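Long-range contacts in beta-Lactamase/D-Alanine Carboxypeptidase (Pseudomonas syringae pv. tomato, PDB 5EVI), which probably hydrolyses beta-lactams to substituted beta-amino acids, as expected of a class C serine beta-lactamase linked to antibiotic resistance: residues E276-P281 with T313-K318; D258-Y263 with T270-W275. All blocks are in the same frame, centred on the assembly; numbering follows the deposited sequence.

How the contacts relate
Both contacts reach the same antiparallel sheet, about 10 Å apart between centres, and both are largely buried, though contact 1 runs out into exposed loop at one end while contact 2 has no exposed residue among those that touch. They meet because strand 269-271, from contact 2, is the sheet neighbour of strand 276-278, from contact 1; Q277 O probably accepts a hydrogen bond from T270 N at 2.8 Å. Contact 1 pairs strands distant in sequence by four backbone bonds and adds bridging waters. Contact 2 joins segments only a few residues apart, with two backbone bonds and a buried carboxylate tucked against a turn.

Contact 1 of 2, residues E276-P281 with T313-K318; sequences EQYPTP and TAWVNK
E276 and N317 close the tight end of this antiparallel pairing. Their backbones bond both ways, N317 N to E276 O at 2.8 Å and nearly straight (176°), and E276 N to N317 O. Beside them K318, probable start of the Lys-Thr-Gly motif of class C active sites, bonds Y154 OH through NZ. Y278 and W315 make the next reciprocal pair; W315 O receives Y278 N from above the carbonyl plane and also lies 3.1 Å from Q277 CA. On the face shared by E276, Y278, W315 and N317, Y278 CD2 meets W315 CD1 obliquely at 4.1 Å. CG of N317 stands between its backbone N and carbonyl carbon (chi1 71°), which brings OD1 to the edge of the Y278 ring, planes 89° apart. A water donates to N317 OD1 and E276 OE1 and accepts from Y278 OH at 2.6 Å. E276 OE2 is salt-bridged to R152, and N317 ND2 bonds Y328 OH. On the other face Q277 CB runs beside V316 CG2 at 3.8 Å. Packing thins toward solvent: T280 CG2 touches T313 OG1 at 3.7 Å, and a water joins OG1 to T280 N. Strands 269-271 and 326-332 flank the pair, and helix 284-290 packs on Y278 and W315.

Contact 2 of 2, residues D258-Y263 with T270-W275; sequences DTRIGY and TQDLAW
T259 and L273 tie the type I turn D258-I261 to the chain leaving strand 269-271: L273 N donates to T259 O at 3.1 Å, tilted 19° from the carbonyl plane. A second backbone bond, Y263 N to Q271 O, is straighter, at 165° about the hydrogen. Between these two bonds sits D272, whose side chain is pressed into the turn and the residue after it. Its CB lies 3.2 Å from T259 O. With CG anti to the carbonyl carbon (chi1 -53°), the carboxylate turns along the backbone of the turn: CG stands 3.7 Å from I261 O, OD1 reaches G262 CA, and OD2 rests 3.4 Å from R260 CA. D272 CA also makes a CA-H···O contact to I261 O. OD2 has a weak hydrogen bond from Q277 NE2, which may help satisfy this buried charge.

At the other end the indole of W275 presents its CD1-NE1 edge to T259. OG1 of T259 lies near the ring plane, 3.4 Å from CD1, and a water bridges it to W275 NE1; OG1 also bonds L256 O. CG of R260 comes alongside the same ring, 3.9 Å from CD1. Y263 CE2 meets L273 CD1 obliquely, while I261 CG2 lies over one face of the Y263 ring, toward its rim.

F331 packs edge-to-face with W275. The hairpin of strands 262-266 and 269-271 is part of the central antiparallel sheet. Helix 70-83, which probably carries the active-site SxxK motif at its start, packs against T259, L273 and W275, sheet and helix lying side by side as in the serine beta-lactamase fold.

Contact 1 of 2, residues E276-P281 with T313-K318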
loop_
_atom_site.group_PDB
_atom_site.type_symbol
_atom_site.label_atom_id
_atom_site.label_comp_id
_atom_site.label_asym_id
_atom_site.label_seq_id
_atom_site.Cartn_x
_atom_site.Cartn_y
_atom_site.Cartn_z
ATOM N N GLU D 276 -2.404 -7.250 2.419
ATOM C CA GLU D 276 -3.213 -8.430 2.161
ATOM C C GLU D 276 -2.271 -9.592 1.923
ATOM O O GLU D 276 -1.209 -9.401 1.305
ATOM C CB GLU D 276 -4.094 -8.183 0.926
ATOM C CG GLU D 276 -4.959 -6.940 1.107
ATOM C CD GLU D 276 -5.941 -6.664 -0.014
ATOM O OE1 GLU D 276 -6.035 -7.444 -0.996
ATOM O OE2 GLU D 276 -6.626 -5.622 0.093
ATOM N N GLN D 277 -2.630 -10.788 2.411
ATOM C CA GLN D 277 -1.734 -11.954 2.267
ATOM C C GLN D 277 -2.455 -13.256 2.000
ATOM O O GLN D 277 -3.663 -13.380 2.217
ATOM C CB GLN D 277 -0.830 -12.120 3.505
ATOM C CG GLN D 277 -1.543 -12.657 4.741
ATOM C CD GLN D 277 -0.686 -12.728 5.999
ATOM O OE1 GLN D 277 -0.723 -13.736 6.748
ATOM N NE2 GLN D 277 0.030 -11.669 6.280
ATOM N N TYR D 278 -1.678 -14.239 1.560
ATOM C CA TYR D 278 -2.194 -15.546 1.164
ATOM C C TYR D 278 -1.275 -16.616 1.750
ATOM O O TYR D 278 -0.054 -16.548 1.575
ATOM C CB TYR D 278 -2.262 -15.666 -0.363
ATOM C CG TYR D 278 -3.083 -14.567 -1.000
ATOM C CD1 TYR D 278 -4.432 -14.746 -1.258
ATOM C CD2 TYR D 278 -2.512 -13.321 -1.318
ATOM C CE1 TYR D 278 -5.202 -13.740 -1.820
ATOM C CE2 TYR D 278 -3.278 -12.300 -1.865
ATOM C CZ TYR D 278 -4.625 -12.512 -2.119
ATOM O OH TYR D 278 -5.412 -11.515 -2.659
ATOM N N PRO D 279 -1.856 -17.601 2.451
ATOM C CA PRO D 279 -1.032 -18.625 3.055
ATOM C C PRO D 279 -0.505 -19.641 2.045
ATOM O O PRO D 279 -1.165 -19.954 1.059
ATOM C CB PRO D 279 -1.978 -19.296 4.055
ATOM C CG PRO D 279 -3.322 -19.144 3.433
ATOM C CD PRO D 279 -3.285 -17.783 2.788
ATOM N N THR D 280 0.696 -20.129 2.315
ATOM C CA THR D 280 1.307 -21.214 1.553
ATOM C C THR D 280 0.413 -22.462 1.663
ATOM O O THR D 280 -0.244 -22.654 2.699
ATOM C CB THR D 280 2.717 -21.517 2.121
ATOM O OG1 THR D 280 3.460 -22.345 1.222
ATOM C CG2 THR D 280 2.635 -22.202 3.493
ATOM N N PRO D 281 0.352 -23.299 0.603
ATOM C CA PRO D 281 0.936 -23.137 -0.736
ATOM C C PRO D 281 0.207 -22.105 -1.610
ATOM O O PRO D 281 -1.034 -22.050 -1.631
ATOM C CB PRO D 281 0.836 -24.543 -1.347
ATOM C CG PRO D 281 -0.231 -25.232 -0.563
ATOM C CD PRO D 281 -0.134 -24.675 0.820
ATOM N N THR D 313 5.856 -17.421 5.756
ATOM C CA THR D 313 5.688 -18.168 4.508
ATOM C C THR D 313 4.611 -17.573 3.576
ATOM O O THR D 313 4.450 -18.053 2.458
ATOM C CB THR D 313 5.315 -19.638 4.807
ATOM O OG1 THR D 313 4.201 -19.665 5.707
ATOM C CG2 THR D 313 6.473 -20.379 5.422
ATOM N N ALA D 314 3.881 -16.542 4.026
ATOM C CA ALA D 314 2.717 -16.029 3.282
ATOM C C ALA D 314 3.134 -15.035 2.219
ATOM O O ALA D 314 3.976 -14.180 2.476
ATOM C CB ALA D 314 1.728 -15.353 4.220
ATOM N N TRP D 315 2.494 -15.125 1.060
ATOM C CA TRP D 315 2.603 -14.112 0.004
ATOM C C TRP D 315 1.861 -12.835 0.412
ATOM O O TRP D 315 0.633 -12.773 0.366
ATOM C CB TRP D 315 2.041 -14.677 -1.305
ATOM C CG TRP D 315 2.112 -13.783 -2.495
ATOM C CD1 TRP D 315 1.288 -12.725 -2.801
ATOM C CD2 TRP D 315 3.018 -13.914 -3.594
ATOM N NE1 TRP D 315 1.656 -12.177 -4.003
ATOM C CE2 TRP D 315 2.715 -12.886 -4.514
ATOM C CE3 TRP D 315 4.078 -14.785 -3.875
ATOM C CZ2 TRP D 315 3.438 -12.702 -5.701
ATOM C CZ3 TRP D 315 4.807 -14.605 -5.061
ATOM C CH2 TRP D 315 4.479 -13.570 -5.961
ATOM N N VAL D 316 2.612 -11.815 0.801
ATOM C CA VAL D 316 2.033 -10.559 1.246
ATOM C C VAL D 316 2.151 -9.570 0.101
ATOM O O VAL D 316 3.241 -9.377 -0.462
ATOM C CB VAL D 316 2.751 -9.993 2.482
ATOM C CG1 VAL D 316 2.060 -8.708 2.962
ATOM C CG2 VAL D 316 2.825 -11.047 3.578
ATOM N N ASN D 317 1.031 -8.942 -0.245
ATOM C CA ASN D 317 1.012 -8.029 -1.373
ATOM C C ASN D 317 0.129 -6.805 -1.191
ATOM O O ASN D 317 -0.714 -6.764 -0.306
ATOM C CB ASN D 317 0.663 -8.775 -2.683
ATOM C CG ASN D 317 -0.788 -9.224 -2.764
ATOM O OD1 ASN D 317 -1.586 -9.059 -1.833
ATOM N ND2 ASN D 317 -1.147 -9.769 -3.907
ATOM N N LYS D 318 0.353 -5.805 -2.049
ATOM C CA LYS D 318 -0.555 -4.686 -2.182
ATOM C C LYS D 318 -0.507 -4.139 -3.610
ATOM O O LYS D 318 0.585 -3.845 -4.134
ATOM C CB LYS D 318 -0.206 -3.600 -1.162
ATOM C CG LYS D 318 -1.178 -2.431 -1.063
ATOM C CD LYS D 318 -2.508 -2.816 -0.418
ATOM C CE LYS D 318 -3.584 -1.775 -0.693
ATOM N NZ LYS D 318 -4.326 -1.974 -1.974
HETATM O O HOH W 1 -4.403 -9.080 -2.504
HETATM O O HOH W 2 -5.728 -4.242 -2.071
HETATM O O HOH W 3 1.755 -19.338 4.754
#

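Contact 2 of 2, residues D258-Y263 with T270-W275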
loop_
_atom_site.group_PDB
_atom_site.type_symbol
_atom_site.label_atom_id
_atom_site.label_comp_id
_atom_site.label_asym_id
_atom_site.label_seq_id
_atom_site.Cartn_x
_atom_site.Cartn_y
_atom_site.Cartn_z
ATOM N N ASP D 258 3.971 -5.621 12.926
ATOM C CA ASP D 258 2.550 -5.554 13.352
ATOM C C ASP D 258 1.558 -5.210 12.221
ATOM O O ASP D 258 0.381 -5.607 12.286
ATOM C CB ASP D 258 2.350 -4.609 14.557
ATOM C CG ASP D 258 3.055 -5.110 15.841
ATOM O OD1 ASP D 258 3.545 -6.268 15.834
ATOM O OD2 ASP D 258 3.128 -4.344 16.849
ATOM N N THR D 259 2.011 -4.509 11.181
ATOM C CA THR D 259 1.163 -4.288 10.002
ATOM C C THR D 259 0.823 -5.594 9.262
ATOM O O THR D 259 -0.203 -5.642 8.629
ATOM C CB THR D 259 1.732 -3.269 8.986
ATOM O OG1 THR D 259 2.960 -3.764 8.421
ATOM C CG2 THR D 259 1.959 -1.885 9.639
ATOM N N ARG D 260 1.667 -6.630 9.351
ATOM C CA ARG D 260 1.405 -7.958 8.703
ATOM C C ARG D 260 0.730 -8.982 9.622
ATOM O O ARG D 260 0.747 -10.179 9.363
ATOM C CB ARG D 260 2.676 -8.533 8.065
ATOM C CG ARG D 260 3.383 -7.587 7.097
ATOM C CD ARG D 260 4.702 -8.131 6.526
ATOM N NE ARG D 260 5.520 -8.900 7.468
ATOM C CZ ARG D 260 6.477 -8.431 8.267
ATOM N NH1 ARG D 260 6.816 -7.128 8.297
ATOM N NH2 ARG D 260 7.110 -9.287 9.077
ATOM N N ILE D 261 0.171 -8.501 10.734
ATOM C CA ILE D 261 -0.793 -9.265 11.528
ATOM C C ILE D 261 -2.129 -9.465 10.773
ATOM O O ILE D 261 -2.744 -8.510 10.298
ATOM C CB ILE D 261 -1.000 -8.596 12.905
ATOM C CG1 ILE D 261 0.280 -8.745 13.741
ATOM C CG2 ILE D 261 -2.210 -9.163 13.652
ATOM C CD1 ILE D 261 0.284 -7.883 14.998
ATOM N N GLY D 262 -2.589 -10.716 10.739
ATOM C CA GLY D 262 -3.800 -11.091 10.028
ATOM C C GLY D 262 -5.009 -10.994 10.929
ATOM O O GLY D 262 -5.108 -11.720 11.942
ATOM N N TYR D 263 -5.941 -10.127 10.561
ATOM C CA TYR D 263 -7.124 -9.869 11.405
ATOM C C TYR D 263 -8.375 -10.590 10.903
ATOM O O TYR D 263 -9.191 -11.019 11.710
ATOM C CB TYR D 263 -7.389 -8.377 11.474
ATOM C CG TYR D 263 -6.412 -7.569 12.271
ATOM C CD1 TYR D 263 -6.526 -7.468 13.656
ATOM C CD2 TYR D 263 -5.394 -6.842 11.636
ATOM C CE1 TYR D 263 -5.634 -6.692 14.389
ATOM C CE2 TYR D 263 -4.505 -6.056 12.352
ATOM C CZ TYR D 263 -4.621 -5.990 13.728
ATOM O OH TYR D 263 -3.767 -5.221 14.455
ATOM N N THR D 270 -6.204 -13.283 3.477
ATOM C CA THR D 270 -6.128 -12.835 4.864
ATOM C C THR D 270 -5.912 -11.323 4.792
ATOM O O THR D 270 -5.026 -10.878 4.067
ATOM C CB THR D 270 -4.973 -13.543 5.618
ATOM O OG1 THR D 270 -5.307 -14.922 5.814
ATOM C CG2 THR D 270 -4.708 -12.904 6.986
ATOM N N GLN D 271 -6.745 -10.555 5.510
ATOM C CA GLN D 271 -6.612 -9.089 5.601
ATOM C C GLN D 271 -5.695 -8.699 6.759
ATOM O O GLN D 271 -5.989 -9.027 7.928
ATOM C CB GLN D 271 -7.988 -8.422 5.806
ATOM C CG GLN D 271 -7.953 -6.892 5.880
ATOM C CD GLN D 271 -7.546 -6.263 4.557
ATOM O OE1 GLN D 271 -8.169 -6.527 3.534
ATOM N NE2 GLN D 271 -6.488 -5.461 4.563
ATOM N N ASP D 272 -4.617 -7.967 6.451
ATOM C CA ASP D 272 -3.732 -7.385 7.475
ATOM C C ASP D 272 -4.111 -5.913 7.685
ATOM O O ASP D 272 -5.233 -5.507 7.320
ATOM C CB ASP D 272 -2.260 -7.560 7.067
ATOM C CG ASP D 272 -1.903 -8.997 6.735
ATOM O OD1 ASP D 272 -2.780 -9.910 6.883
ATOM O OD2 ASP D 272 -0.733 -9.221 6.334
ATOM N N LEU D 273 -3.234 -5.126 8.295
ATOM C CA LEU D 273 -3.416 -3.680 8.363
ATOM C C LEU D 273 -2.894 -3.069 7.062
ATOM O O LEU D 273 -1.683 -2.921 6.859
ATOM C CB LEU D 273 -2.722 -3.091 9.597
ATOM C CG LEU D 273 -3.445 -1.861 10.139
ATOM C CD1 LEU D 273 -4.727 -2.256 10.849
ATOM C CD2 LEU D 273 -2.564 -1.041 11.060
ATOM N N ALA D 274 -3.829 -2.798 6.159
ATOM C CA ALA D 274 -3.571 -2.384 4.771
ATOM C C ALA D 274 -2.975 -3.520 3.890
ATOM O O ALA D 274 -3.504 -3.791 2.808
ATOM C CB ALA D 274 -2.747 -1.099 4.706
ATOM N N TRP D 275 -1.907 -4.193 4.332
ATOM C CA TRP D 275 -1.425 -5.382 3.618
ATOM C C TRP D 275 -2.512 -6.473 3.492
ATOM O O TRP D 275 -3.430 -6.569 4.316
ATOM C CB TRP D 275 -0.181 -5.990 4.275
ATOM C CG TRP D 275 1.042 -5.141 4.299
ATOM C CD1 TRP D 275 1.614 -4.555 5.392
ATOM C CD2 TRP D 275 1.883 -4.826 3.195
ATOM N NE1 TRP D 275 2.757 -3.878 5.027
ATOM C CE2 TRP D 275 2.949 -4.040 3.684
ATOM C CE3 TRP D 275 1.852 -5.149 1.829
ATOM C CZ2 TRP D 275 3.972 -3.566 2.858
ATOM C CZ3 TRP D 275 2.871 -4.667 1.011
ATOM C CH2 TRP D 275 3.894 -3.869 1.524
HETATM O O HOH W 4 4.712 -2.297 6.687
#